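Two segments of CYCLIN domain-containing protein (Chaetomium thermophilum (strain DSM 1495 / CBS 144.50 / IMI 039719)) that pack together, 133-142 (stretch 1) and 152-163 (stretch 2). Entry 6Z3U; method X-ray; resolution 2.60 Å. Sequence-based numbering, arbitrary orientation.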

# COMPACT_ATOMS: atom_id res chain seq x y z
N GLN A 133 -3.39 -24.11 -10.74
CA GLN A 133 -4.80 -23.90 -11.06
C GLN A 133 -5.52 -23.20 -9.91
O GLN A 133 -6.44 -22.41 -10.14
CB GLN A 133 -5.47 -25.24 -11.37
CG GLN A 133 -6.84 -25.11 -12.00
CD GLN A 133 -6.77 -24.86 -13.50
OE1 GLN A 133 -6.11 -25.59 -14.23
NE2 GLN A 133 -7.45 -23.81 -13.96
N GLU A 134 -5.11 -23.48 -8.67
CA GLU A 134 -5.71 -22.88 -7.49
C GLU A 134 -5.06 -21.55 -7.13
O GLU A 134 -5.76 -20.57 -6.87
CB GLU A 134 -5.62 -23.85 -6.31
CG GLU A 134 -6.34 -25.18 -6.52
CD GLU A 134 -7.83 -25.01 -6.70
OE1 GLU A 134 -8.29 -24.90 -7.86
OE2 GLU A 134 -8.55 -24.97 -5.68
N MET A 135 -3.73 -21.50 -7.12
CA MET A 135 -3.04 -20.25 -6.82
C MET A 135 -3.44 -19.13 -7.76
O MET A 135 -3.32 -17.96 -7.41
CB MET A 135 -1.52 -20.46 -6.88
CG MET A 135 -0.96 -21.40 -5.82
SD MET A 135 -1.22 -20.84 -4.13
CE MET A 135 -2.73 -21.72 -3.72
N LEU A 136 -3.93 -19.47 -8.96
CA LEU A 136 -4.42 -18.45 -9.88
C LEU A 136 -5.56 -17.66 -9.25
O LEU A 136 -5.56 -16.42 -9.26
CB LEU A 136 -4.87 -19.11 -11.19
CG LEU A 136 -5.43 -18.22 -12.30
CD1 LEU A 136 -5.29 -18.92 -13.63
CD2 LEU A 136 -6.89 -17.85 -12.05
N LEU A 137 -6.54 -18.36 -8.68
CA LEU A 137 -7.66 -17.68 -8.03
C LEU A 137 -7.21 -16.95 -6.77
O LEU A 137 -7.71 -15.86 -6.47
CB LEU A 137 -8.76 -18.69 -7.70
CG LEU A 137 -9.69 -19.05 -8.85
CD1 LEU A 137 -10.49 -20.31 -8.54
CD2 LEU A 137 -10.62 -17.89 -9.15
N VAL A 138 -6.27 -17.53 -6.02
CA VAL A 138 -5.80 -16.89 -4.80
C VAL A 138 -5.12 -15.57 -5.11
O VAL A 138 -5.31 -14.57 -4.40
CB VAL A 138 -4.86 -17.84 -4.04
CG1 VAL A 138 -4.30 -17.16 -2.80
CG2 VAL A 138 -5.58 -19.14 -3.68
N ALA A 139 -4.32 -15.53 -6.18
CA ALA A 139 -3.62 -14.30 -6.53
C ALA A 139 -4.60 -13.19 -6.92
O ALA A 139 -4.32 -12.01 -6.68
CB ALA A 139 -2.64 -14.56 -7.67
N LEU A 140 -5.73 -13.55 -7.52
CA LEU A 140 -6.75 -12.55 -7.84
C LEU A 140 -7.46 -12.07 -6.58
O LEU A 140 -7.71 -10.87 -6.41
CB LEU A 140 -7.75 -13.12 -8.83
CG LEU A 140 -7.33 -13.10 -10.30
CD1 LEU A 140 -8.20 -14.04 -11.12
CD2 LEU A 140 -7.40 -11.70 -10.86
N PHE A 141 -7.79 -12.99 -5.67
CA PHE A 141 -8.48 -12.61 -4.44
C PHE A 141 -7.58 -11.76 -3.55
O PHE A 141 -8.02 -10.73 -3.02
CB PHE A 141 -8.95 -13.86 -3.69
CG PHE A 141 -9.72 -13.56 -2.44
CD1 PHE A 141 -10.99 -13.01 -2.52
CD2 PHE A 141 -9.18 -13.83 -1.20
CE1 PHE A 141 -11.71 -12.74 -1.37
CE2 PHE A 141 -9.90 -13.56 -0.05
CZ PHE A 141 -11.16 -13.01 -0.14
N PHE A 142 -6.33 -12.17 -3.37
CA PHE A 142 -5.41 -11.39 -2.56
C PHE A 142 -4.99 -10.11 -3.26
O PHE A 142 -4.68 -9.11 -2.59
CB PHE A 142 -4.18 -12.24 -2.21
CG PHE A 142 -3.46 -11.79 -0.97
CD1 PHE A 142 -4.09 -11.81 0.26
CD2 PHE A 142 -2.15 -11.35 -1.04
CE1 PHE A 142 -3.43 -11.40 1.40
CE2 PHE A 142 -1.48 -10.94 0.09
CZ PHE A 142 -2.12 -10.96 1.32
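Stretch 2 152-163: SISDFAKTFGRE

Large apolar side chains can pack between helices whose axes lie well apart. The packing of residues 152-163 on the helix 133-142 is a compact example. Ser 152 takes the N-cap position, a short helix follows from Ile 153, and the chain then leaves helical geometry: Gly 161 adopts a positive phi, and the backbone of Arg 162 is extended, with phi/psi of -99/120°. The two helices run at 128° to one another, nearer antiparallel than parallel, and their axes approach no closer than 11.5 Å. Accordingly Phe 156 lies opposite the C-terminal part of stretch 1 and Arg 162 reaches its earlier turns.

Phe 156, chi1 t, points toward stretch 1 and is among the three most heavily covered residues, with Leu 137 and Phe 141. Its CZ lies 3.5 Å from Phe 141 N and 3.9 Å from Leu 140 CB, so the tip of the ring abuts the helix backbone. Phe 141 packs over one face of this ring in an edge-to-face pair, with centroids 5.0 Å apart and planes at 72°; its CD1 is 3.6 Å from Phe 156 CG. The Phe 141 ring in turn receives Ile 153 CD1 over a face, 3.8 Å from the centroid, which extends the row of contacts toward the start of stretch 2.

Leu 137 links the two regions: its O lies 3.6 Å from Phe 156 CZ and its CD2 4.0 Å from Phe 156 CE2. Leu 137 CD2 also sits over the face of the Phe 160 ring, 3.4 Å from Phe 160 CD1, while its CD1 lies over the guanidinium of Arg 162, 3.1 Å from Arg 162 NH2. At the edge of that planar group, Arg 162 NH1 forms a salt bridge with Glu 134 OE2 at 3.1 Å. One face of the guanidinium thus meets hydrocarbon while its edge meets charge.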

# COMPACT_ATOMS: atom_id res chain seq x y z
N SER A 152 -16.36 -10.17 -0.30
CA SER A 152 -16.75 -11.36 0.44
C SER A 152 -16.33 -12.60 -0.35
O SER A 152 -16.59 -12.69 -1.55
CB SER A 152 -18.25 -11.38 0.71
OG SER A 152 -18.62 -12.46 1.54
N ILE A 153 -15.69 -13.55 0.33
CA ILE A 153 -15.18 -14.72 -0.36
C ILE A 153 -16.31 -15.46 -1.07
O ILE A 153 -16.10 -16.05 -2.13
CB ILE A 153 -14.42 -15.64 0.62
CG1 ILE A 153 -13.71 -16.77 -0.13
CG2 ILE A 153 -15.37 -16.21 1.66
CD1 ILE A 153 -12.68 -16.30 -1.13
N SER A 154 -17.51 -15.44 -0.50
CA SER A 154 -18.64 -16.09 -1.15
C SER A 154 -18.97 -15.42 -2.47
O SER A 154 -19.25 -16.10 -3.47
CB SER A 154 -19.86 -16.09 -0.22
OG SER A 154 -20.28 -14.77 0.06
N ASP A 155 -18.95 -14.08 -2.50
CA ASP A 155 -19.22 -13.37 -3.75
C ASP A 155 -18.08 -13.58 -4.75
O ASP A 155 -18.33 -13.71 -5.96
CB ASP A 155 -19.42 -11.88 -3.48
CG ASP A 155 -20.67 -11.60 -2.67
OD1 ASP A 155 -21.62 -12.41 -2.72
OD2 ASP A 155 -20.71 -10.56 -1.97
N PHE A 156 -16.84 -13.60 -4.27
CA PHE A 156 -15.71 -13.84 -5.15
C PHE A 156 -15.81 -15.22 -5.80
O PHE A 156 -15.54 -15.37 -7.00
CB PHE A 156 -14.39 -13.71 -4.37
CG PHE A 156 -13.17 -13.85 -5.22
CD1 PHE A 156 -12.54 -12.74 -5.75
CD2 PHE A 156 -12.64 -15.11 -5.51
CE1 PHE A 156 -11.41 -12.87 -6.54
CE2 PHE A 156 -11.52 -15.24 -6.29
CZ PHE A 156 -10.90 -14.12 -6.81
N ALA A 157 -16.19 -16.23 -5.02
CA ALA A 157 -16.33 -17.58 -5.58
C ALA A 157 -17.48 -17.64 -6.58
O ALA A 157 -17.39 -18.39 -7.56
CB ALA A 157 -16.55 -18.59 -4.45
N LYS A 158 -18.55 -16.88 -6.34
CA LYS A 158 -19.65 -16.83 -7.30
C LYS A 158 -19.16 -16.43 -8.69
O LYS A 158 -19.44 -17.11 -9.68
CB LYS A 158 -20.71 -15.84 -6.83
CG LYS A 158 -22.15 -16.31 -6.99
CD LYS A 158 -23.19 -15.35 -6.37
CE LYS A 158 -23.12 -13.89 -6.86
NZ LYS A 158 -21.83 -13.16 -6.66
N THR A 159 -18.43 -15.32 -8.77
CA THR A 159 -18.05 -14.78 -10.07
C THR A 159 -17.21 -15.76 -10.87
O THR A 159 -17.22 -15.71 -12.11
CB THR A 159 -17.29 -13.47 -9.87
OG1 THR A 159 -16.11 -13.71 -9.09
CG2 THR A 159 -18.16 -12.44 -9.16
N PHE A 160 -16.48 -16.65 -10.20
CA PHE A 160 -15.66 -17.65 -10.87
C PHE A 160 -16.29 -19.05 -10.82
O PHE A 160 -15.58 -20.04 -11.00
CB PHE A 160 -14.26 -17.67 -10.27
CG PHE A 160 -13.48 -16.41 -10.51
CD1 PHE A 160 -12.52 -16.35 -11.51
CD2 PHE A 160 -13.72 -15.28 -9.75
CE1 PHE A 160 -11.81 -15.19 -11.73
CE2 PHE A 160 -13.01 -14.11 -9.97
CZ PHE A 160 -12.06 -14.07 -10.97
N GLY A 161 -17.59 -19.13 -10.57
CA GLY A 161 -18.26 -20.43 -10.59
C GLY A 161 -17.63 -21.46 -9.68
O GLY A 161 -17.60 -22.65 -10.01
N ARG A 162 -17.12 -21.02 -8.53
CA ARG A 162 -16.50 -21.91 -7.56
C ARG A 162 -17.52 -22.21 -6.46
O ARG A 162 -17.99 -21.29 -5.78
CB ARG A 162 -15.23 -21.30 -6.98
CG ARG A 162 -14.49 -22.20 -5.99
CD ARG A 162 -14.08 -23.52 -6.62
NE ARG A 162 -13.23 -23.33 -7.79
CZ ARG A 162 -11.90 -23.45 -7.79
NH1 ARG A 162 -11.25 -23.77 -6.68
NH2 ARG A 162 -11.22 -23.25 -8.92
N GLU A 163 -17.85 -23.49 -6.28
CA GLU A 163 -18.92 -23.85 -5.36
C GLU A 163 -18.49 -23.70 -3.91
O GLU A 163 -19.25 -23.18 -3.08
CB GLU A 163 -19.41 -25.27 -5.65
CG GLU A 163 -18.35 -26.38 -5.55
CD GLU A 163 -17.48 -26.51 -6.80
OE1 GLU A 163 -17.78 -25.84 -7.81
OE2 GLU A 163 -16.51 -27.29 -6.76